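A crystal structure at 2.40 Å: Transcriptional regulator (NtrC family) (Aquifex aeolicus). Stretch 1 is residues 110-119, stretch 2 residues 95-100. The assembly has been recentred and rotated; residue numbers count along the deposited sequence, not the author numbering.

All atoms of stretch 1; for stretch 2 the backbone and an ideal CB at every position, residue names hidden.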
# COMPACT_ATOMS: atom_id res chain seq x y z
N LEU A 110 -26.83 -0.54 -5.01
CA LEU A 110 -25.87 -1.19 -4.13
C LEU A 110 -24.81 -1.95 -4.92
O LEU A 110 -23.62 -1.91 -4.59
CB LEU A 110 -26.57 -2.14 -3.15
CG LEU A 110 -25.59 -2.88 -2.24
CD1 LEU A 110 -24.75 -1.88 -1.44
CD2 LEU A 110 -26.29 -3.87 -1.32
N THR A 111 -25.24 -2.64 -5.97
CA THR A 111 -24.31 -3.37 -6.83
C THR A 111 -23.36 -2.42 -7.57
O THR A 111 -22.18 -2.71 -7.71
CB THR A 111 -25.06 -4.24 -7.85
OG1 THR A 111 -25.89 -5.16 -7.14
CG2 THR A 111 -24.10 -5.02 -8.71
N ILE A 112 -23.89 -1.30 -8.05
CA ILE A 112 -23.07 -0.28 -8.70
C ILE A 112 -22.00 0.24 -7.74
O ILE A 112 -20.83 0.34 -8.09
CB ILE A 112 -23.93 0.91 -9.17
CG1 ILE A 112 -24.86 0.48 -10.29
CG2 ILE A 112 -23.02 2.07 -9.62
CD1 ILE A 112 -24.17 0.30 -11.62
N LYS A 113 -22.42 0.55 -6.52
CA LYS A 113 -21.50 1.05 -5.52
C LYS A 113 -20.33 0.10 -5.36
O LYS A 113 -19.16 0.53 -5.36
CB LYS A 113 -22.21 1.21 -4.18
CG LYS A 113 -21.34 1.86 -3.13
CD LYS A 113 -21.92 1.68 -1.74
CE LYS A 113 -20.91 2.12 -0.69
NZ LYS A 113 -20.98 1.33 0.57
N HIS A 114 -20.62 -1.19 -5.22
CA HIS A 114 -19.57 -2.20 -5.07
C HIS A 114 -18.74 -2.35 -6.34
O HIS A 114 -17.54 -2.59 -6.26
CB HIS A 114 -20.13 -3.54 -4.61
CG HIS A 114 -20.80 -3.49 -3.28
ND1 HIS A 114 -21.85 -4.31 -2.93
CD2 HIS A 114 -20.57 -2.69 -2.20
CE1 HIS A 114 -22.24 -4.03 -1.70
NE2 HIS A 114 -21.48 -3.05 -1.24
N ALA A 115 -19.37 -2.22 -7.50
CA ALA A 115 -18.61 -2.23 -8.75
C ALA A 115 -17.54 -1.13 -8.77
O ALA A 115 -16.41 -1.36 -9.18
CB ALA A 115 -19.53 -2.10 -9.96
N PHE A 116 -17.89 0.07 -8.31
CA PHE A 116 -16.92 1.15 -8.30
C PHE A 116 -15.82 0.92 -7.26
O PHE A 116 -14.67 1.26 -7.51
CB PHE A 116 -17.58 2.52 -8.12
CG PHE A 116 -18.03 3.15 -9.42
CD1 PHE A 116 -17.12 3.70 -10.29
CD2 PHE A 116 -19.39 3.18 -9.76
CE1 PHE A 116 -17.54 4.27 -11.50
CE2 PHE A 116 -19.81 3.75 -10.95
CZ PHE A 116 -18.90 4.29 -11.82
N GLU A 117 -16.15 0.36 -6.11
CA GLU A 117 -15.09 0.12 -5.15
C GLU A 117 -14.22 -1.06 -5.57
O GLU A 117 -13.09 -1.19 -5.14
CB GLU A 117 -15.62 0.00 -3.71
CG GLU A 117 -16.61 -1.11 -3.45
CD GLU A 117 -17.20 -1.04 -2.05
OE1 GLU A 117 -18.03 -0.14 -1.79
OE2 GLU A 117 -16.83 -1.88 -1.20
N GLU A 118 -14.74 -1.91 -6.44
CA GLU A 118 -13.92 -2.97 -7.02
C GLU A 118 -12.96 -2.33 -8.02
O GLU A 118 -11.80 -2.72 -8.13
CB GLU A 118 -14.80 -4.00 -7.71
CG GLU A 118 -14.04 -4.92 -8.65
CD GLU A 118 -13.30 -6.01 -7.92
OE1 GLU A 118 -13.51 -6.15 -6.69
OE2 GLU A 118 -12.51 -6.74 -8.57
N TYR A 119 -13.47 -1.35 -8.75
CA TYR A 119 -12.66 -0.62 -9.70
C TYR A 119 -11.57 0.16 -8.97
O TYR A 119 -10.41 0.14 -9.36
CB TYR A 119 -13.52 0.33 -10.52
CG TYR A 119 -12.71 1.40 -11.20
CD1 TYR A 119 -11.91 1.10 -12.29
CD2 TYR A 119 -12.74 2.71 -10.74
CE1 TYR A 119 -11.16 2.08 -12.91
CE2 TYR A 119 -12.00 3.69 -11.35
CZ TYR A 119 -11.21 3.38 -12.43
OH TYR A 119 -10.46 4.36 -13.04
N UNK A 95 -16.71 -11.51 -15.44
CA UNK A 95 -17.63 -10.49 -14.95
C UNK A 95 -17.50 -10.43 -13.43
O UNK A 95 -17.24 -11.45 -12.79
CB UNK A 95 -19.07 -10.79 -15.37
N UNK A 96 -17.67 -9.24 -12.85
CA UNK A 96 -17.57 -9.10 -11.40
C UNK A 96 -18.86 -9.47 -10.66
O UNK A 96 -18.84 -10.15 -9.64
CB UNK A 96 -17.18 -7.66 -11.05
N UNK A 97 -19.99 -9.01 -11.19
CA UNK A 97 -21.27 -9.21 -10.52
C UNK A 97 -22.38 -9.48 -11.51
O UNK A 97 -22.21 -9.32 -12.71
CB UNK A 97 -21.62 -7.99 -9.67
N UNK A 98 -23.53 -9.90 -11.00
CA UNK A 98 -24.66 -10.10 -11.87
C UNK A 98 -25.93 -9.78 -11.12
O UNK A 98 -26.00 -9.92 -9.90
CB UNK A 98 -24.69 -11.53 -12.41
N UNK A 99 -26.94 -9.33 -11.87
CA UNK A 99 -28.24 -9.03 -11.33
C UNK A 99 -29.31 -9.83 -12.07
O UNK A 99 -29.34 -9.86 -13.30
CB UNK A 99 -28.52 -7.53 -11.42
N UNK A 100 -30.19 -10.49 -11.32
CA UNK A 100 -31.31 -11.21 -11.93
C UNK A 100 -32.54 -10.31 -12.01
O UNK A 100 -32.98 -9.77 -11.00
CB UNK A 100 -31.63 -12.48 -11.14

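Position 95 lies out of reach of the helix, with nothing of stretch 1 within 5.5 Å of its ideal CB. The helix therefore sets no rule here, and almost any side chain would satisfy this contact. The deposited residue is Ala-95, which takes no part in it.

Position 96 is where the helix makes its strongest demand. CA-to-CB points toward stretch 1, and the ideal CB stands 4.8 Å from Glu-118 CG. Beyond it the helix offers a mixed surface: the aliphatic stem of Glu-118, its carboxylate, and the backbone around His-114 and Ala-115. That backbone offers little to a donor or an acceptor, because His-114 O already receives Glu-118 N and Ala-115 N already gives to Thr-111 O within the helix. A long, flat or flexible side chain would suit: an aromatic to lie along the surface, a methionine, or an arginine or lysine reaching for the carboxylate. The deposited residue is Tyr-96, with chi1 at t, and it gives up 92 Å² to the helix, the largest share of any residue in the contact. Glu-118 CG sits over one face of its ring, 4.0 Å from the centroid and 19° off the normal, a CH-pi contact. Glu-118 OE1 approaches Tyr-96 CE1 at 3.2 Å, while His-114 O and Ala-115 N meet the ring obliquely. The hydroxyl stays beside the helix, with Tyr-96 OH 4.3 Å from His-114 CB, and makes no hydrogen bond to it. The rule here is shape: a ring covers a helical turn whose polar backbone is already paired.

Position 97 begins the strand, with phi/psi of -143/169. Its CB points toward the helix and its ideal position lies 4.0 Å from Thr-111 CG2, so a methyl group awaits it. Valine, isoleucine, threonine or a longer chain that can turn aside would all be reasonable. The residue is Glu-97, whose CB packs against Thr-111 CG2 at 4.0 Å. Chi1 is off-well at -102°, and the carboxylate folds back on its own strand: the backbone N of position 98 gives a hydrogen bond to Glu-97 OE2 at 2.9 Å. The stem serves the helix while the charged end is satisfied away from it.

Position 98 points away, as strand alternation predicts, so the helix has no say. It is Phe-98, its side chain no nearer than 7.5 Å to stretch 1.

Position 99 turns toward the helix again, but nothing lies within 5.5 Å of its ideal CB. A short side chain would leave that gap open; leucine, methionine or isoleucine could reach across toward Thr-111. Leu-99 is deposited, with chi1 at m and chi2 at t, bringing Leu-99 CD2 to 3.5 Å from Thr-111 OG1. That hydroxyl hydrogen-bonds elsewhere in the structure, so it needs no polar partner here.

Position 100 is beyond reach and would accept a polar or charged residue as readily as any other. It is Glu-100, extended and free of the helix.

Stretch 2 (95-100) AYEFLE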
# COMPACT_ATOMS: atom_id res chain seq x y z
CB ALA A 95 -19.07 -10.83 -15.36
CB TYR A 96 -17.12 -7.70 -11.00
CG TYR A 96 -17.19 -7.42 -9.51
CD1 TYR A 96 -16.24 -7.96 -8.65
CD2 TYR A 96 -18.19 -6.62 -8.97
CE1 TYR A 96 -16.28 -7.72 -7.29
CE2 TYR A 96 -18.25 -6.37 -7.60
CZ TYR A 96 -17.29 -6.92 -6.77
OH TYR A 96 -17.31 -6.69 -5.40
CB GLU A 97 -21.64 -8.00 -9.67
CG GLU A 97 -21.39 -8.18 -8.18
CD GLU A 97 -22.25 -9.29 -7.59
OE1 GLU A 97 -21.84 -9.89 -6.57
OE2 GLU A 97 -23.32 -9.55 -8.15
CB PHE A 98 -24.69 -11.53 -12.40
CG PHE A 98 -25.20 -12.53 -11.41
CD1 PHE A 98 -26.53 -12.89 -11.39
CD2 PHE A 98 -24.34 -13.13 -10.50
CE1 PHE A 98 -27.00 -13.82 -10.49
CE2 PHE A 98 -24.80 -14.05 -9.60
CZ PHE A 98 -26.13 -14.40 -9.59
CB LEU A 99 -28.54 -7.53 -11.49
CG LEU A 99 -27.75 -6.54 -10.63
CD1 LEU A 99 -27.79 -5.17 -11.26
CD2 LEU A 99 -28.30 -6.51 -9.21
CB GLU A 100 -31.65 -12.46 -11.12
CG GLU A 100 -32.92 -13.17 -11.57
CD GLU A 100 -33.20 -14.45 -10.79
OE1 GLU A 100 -32.59 -14.65 -9.71
OE2 GLU A 100 -34.03 -15.25 -11.26
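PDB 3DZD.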